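Putative hexose oxidase (Nonomuraea sp. ATCC 39727, PDB 5AWV) probably oxidises the sugar of teicoplanin-type glycopeptide antibiotics, using a covalently bound FAD as cofactor. Local coordinates at residues T366-L371 with K425-T430. Sequence-based numbering, arbitrary orientation.
Sequences TKAGYL and KVNYIT. With N1L (2-amino-2-deoxy-beta-D-glucopyranuronic acid), chain B.
Residues 366-371 and 425-430 run antiparallel, side by side, in the seven-stranded sheet and turn one face to the bound aminosugar. Four backbone hydrogen bonds fix the register: Lys367 pairs with Tyr428 and Gly369 with Val426, and the bond from Val426 N to Gly369 O, 2.8 Å long, is nearly straight at 171°. Alternating with them, the non-hydrogen-bonded pairs Thr366–Ile429, Ala368–Asn427 and Tyr370–Lys425 send their side chains to the sugar-facing side.

Lys425 is the longest of these. Its CG, beside the backbone N (chi1 -57°), starts an extended chain that runs alongside Tyr370 in the same direction. From CB the chain climbs past the ring: Lys425 CG lies 3.9 Å from Tyr370 CE1, CD continues beside CE1 and CZ, and Lys425 CE draws to 3.5 Å from Tyr370 CE1. At the tip Lys425 NZ donates a 2.8 Å hydrogen bond to Tyr370 OH, and the lysine also makes cation-pi contacts with Tyr470, Tyr165 and Tyr403.

Nearer the sugar, Thr366 OG1, anti to the carbonyl carbon, meets O3 of the aminosugar at 2.7 Å, and its CG2 lies obliquely against Asn427. The Asn427 amide group reaches the O4 side of the same sugar.

On the opposite face, Val426 CG1 packs 4.0 Å from Leu371 CG, and the edge of the Tyr428 ring approaches Lys367 O. The Tyr428 and Tyr453 hydroxyls are hydrogen-bonded, and the bent Lys367 chain leads away to salt bridges with Asp475 and Asp477.

A buried lysine hydrogen-bonded to a phenol, with further tyrosines in cation-pi contact, would be expected to lower that phenol's pKa and to lend positive potential to the nearby flavin pocket.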
loop_
_atom_site.group_PDB
_atom_site.type_symbol
_atom_site.label_atom_id
_atom_site.label_comp_id
_atom_site.label_asym_id
_atom_site.label_seq_id
_atom_site.Cartn_x
_atom_site.Cartn_y
_atom_site.Cartn_z
ATOM N N THR A 366 2.620 10.992 -9.128
ATOM C CA THR A 366 2.644 9.838 -9.921
ATOM C C THR A 366 1.277 9.699 -10.568
ATOM O O THR A 366 0.238 9.896 -9.907
ATOM C CB THR A 366 2.924 8.578 -9.069
ATOM O OG1 THR A 366 4.188 8.642 -8.467
ATOM C CG2 THR A 366 2.864 7.317 -9.919
ATOM N N LYS A 367 1.256 9.434 -11.844
ATOM C CA LYS A 367 0.053 9.172 -12.620
ATOM C C LYS A 367 0.188 7.758 -13.111
ATOM O O LYS A 367 1.322 7.250 -13.211
ATOM C CB LYS A 367 -0.121 10.181 -13.749
ATOM C CG LYS A 367 -0.083 11.606 -13.256
ATOM C CD LYS A 367 -0.124 12.706 -14.274
ATOM C CE LYS A 367 -1.355 12.653 -15.119
ATOM N NZ LYS A 367 -2.591 13.081 -14.397
ATOM N N ALA A 368 -0.894 7.085 -13.436
ATOM C CA ALA A 368 -0.806 5.602 -13.694
ATOM C C ALA A 368 -1.814 5.087 -14.721
ATOM O O ALA A 368 -2.835 5.718 -15.002
ATOM C CB ALA A 368 -1.057 4.880 -12.343
ATOM N N GLY A 369 -1.486 3.944 -15.299
ATOM C CA GLY A 369 -2.325 3.217 -16.258
ATOM C C GLY A 369 -2.000 1.751 -16.192
ATOM O O GLY A 369 -0.893 1.365 -15.748
ATOM N N TYR A 370 -2.951 0.900 -16.587
ATOM C CA TYR A 370 -2.715 -0.480 -16.837
ATOM C C TYR A 370 -2.503 -0.701 -18.339
ATOM O O TYR A 370 -3.211 -0.115 -19.143
ATOM C CB TYR A 370 -3.920 -1.282 -16.459
ATOM C CG TYR A 370 -4.042 -1.617 -15.014
ATOM C CD1 TYR A 370 -3.363 -2.732 -14.501
ATOM C CD2 TYR A 370 -4.922 -0.921 -14.191
ATOM C CE1 TYR A 370 -3.513 -3.103 -13.172
ATOM C CE2 TYR A 370 -5.068 -1.288 -12.843
ATOM C CZ TYR A 370 -4.367 -2.378 -12.334
ATOM O OH TYR A 370 -4.455 -2.786 -11.032
ATOM N N LEU A 371 -1.631 -1.621 -18.688
ATOM C CA LEU A 371 -1.486 -2.144 -20.046
ATOM C C LEU A 371 -1.922 -3.575 -20.180
ATOM O O LEU A 371 -1.388 -4.428 -19.483
ATOM C CB LEU A 371 -0.015 -2.025 -20.492
ATOM C CG LEU A 371 0.442 -0.559 -20.728
ATOM C CD1 LEU A 371 1.930 -0.510 -20.914
ATOM C CD2 LEU A 371 -0.296 0.106 -21.885
ATOM N N LYS A 425 1.853 -2.652 -15.253
ATOM C CA LYS A 425 1.316 -1.459 -14.746
ATOM C C LYS A 425 2.299 -0.396 -15.212
ATOM O O LYS A 425 3.539 -0.607 -15.188
ATOM C CB LYS A 425 1.168 -1.433 -13.242
ATOM C CG LYS A 425 0.292 -2.595 -12.637
ATOM C CD LYS A 425 -0.387 -2.102 -11.337
ATOM C CE LYS A 425 -1.038 -3.331 -10.640
ATOM N NZ LYS A 425 -2.015 -2.884 -9.628
ATOM N N VAL A 426 1.789 0.727 -15.593
ATOM C CA VAL A 426 2.729 1.820 -16.023
ATOM C C VAL A 426 2.566 3.035 -15.151
ATOM O O VAL A 426 1.445 3.584 -15.054
ATOM C CB VAL A 426 2.677 2.077 -17.574
ATOM C CG1 VAL A 426 1.313 2.351 -18.087
ATOM C CG2 VAL A 426 3.532 3.326 -17.961
ATOM N N ASN A 427 3.673 3.552 -14.625
ATOM C CA ASN A 427 3.678 4.737 -13.860
ATOM C C ASN A 427 4.459 5.867 -14.533
ATOM O O ASN A 427 5.489 5.646 -15.194
ATOM C CB ASN A 427 4.250 4.497 -12.452
ATOM C CG ASN A 427 3.271 3.736 -11.547
ATOM O OD1 ASN A 427 2.137 3.501 -11.917
ATOM N ND2 ASN A 427 3.725 3.344 -10.394
ATOM N N TYR A 428 3.931 7.044 -14.361
ATOM C CA TYR A 428 4.453 8.326 -14.877
ATOM C C TYR A 428 4.713 9.210 -13.700
ATOM O O TYR A 428 3.784 9.701 -13.038
ATOM C CB TYR A 428 3.450 8.904 -15.904
ATOM C CG TYR A 428 2.996 7.946 -17.011
ATOM C CD1 TYR A 428 1.912 7.116 -16.822
ATOM C CD2 TYR A 428 3.650 7.861 -18.252
ATOM C CE1 TYR A 428 1.451 6.281 -17.792
ATOM C CE2 TYR A 428 3.194 7.005 -19.230
ATOM C CZ TYR A 428 2.096 6.215 -18.997
ATOM O OH TYR A 428 1.673 5.338 -19.952
ATOM N N ILE A 429 6.001 9.434 -13.402
ATOM C CA ILE A 429 6.495 9.919 -12.129
ATOM C C ILE A 429 7.301 11.190 -12.253
ATOM O O ILE A 429 8.081 11.315 -13.169
ATOM C CB ILE A 429 7.407 8.895 -11.465
ATOM C CG1 ILE A 429 6.671 7.563 -11.289
ATOM C CG2 ILE A 429 7.857 9.311 -10.048
ATOM C CD1 ILE A 429 7.605 6.408 -11.127
ATOM N N THR A 430 7.043 12.158 -11.389
ATOM C CA THR A 430 8.019 13.264 -11.227
ATOM C C THR A 430 8.097 13.622 -9.769
ATOM O O THR A 430 7.141 13.468 -9.009
ATOM C CB THR A 430 7.598 14.485 -12.137
ATOM O OG1 THR A 430 8.612 15.521 -12.089
ATOM C CG2 THR A 430 6.273 15.114 -11.670
HETATM C C1 N1L B . 7.858 4.156 -5.256
HETATM C C2 N1L B . 7.487 5.400 -6.216
HETATM C C3 N1L B . 5.977 5.507 -6.502
HETATM C C4 N1L B . 5.533 4.178 -7.076
HETATM C C5 N1L B . 5.685 3.081 -5.987
HETATM C C6 N1L B . 5.126 1.705 -6.432
HETATM N N2 N1L B . 7.938 6.690 -5.699
HETATM O O3 N1L B . 5.686 6.572 -7.527
HETATM O O4 N1L B . 4.117 4.255 -7.612
HETATM O O5 N1L B . 7.125 2.893 -5.688
HETATM O O6B N1L B . 6.061 0.869 -7.106
HETATM O O6A N1L B . 4.132 1.854 -7.365
#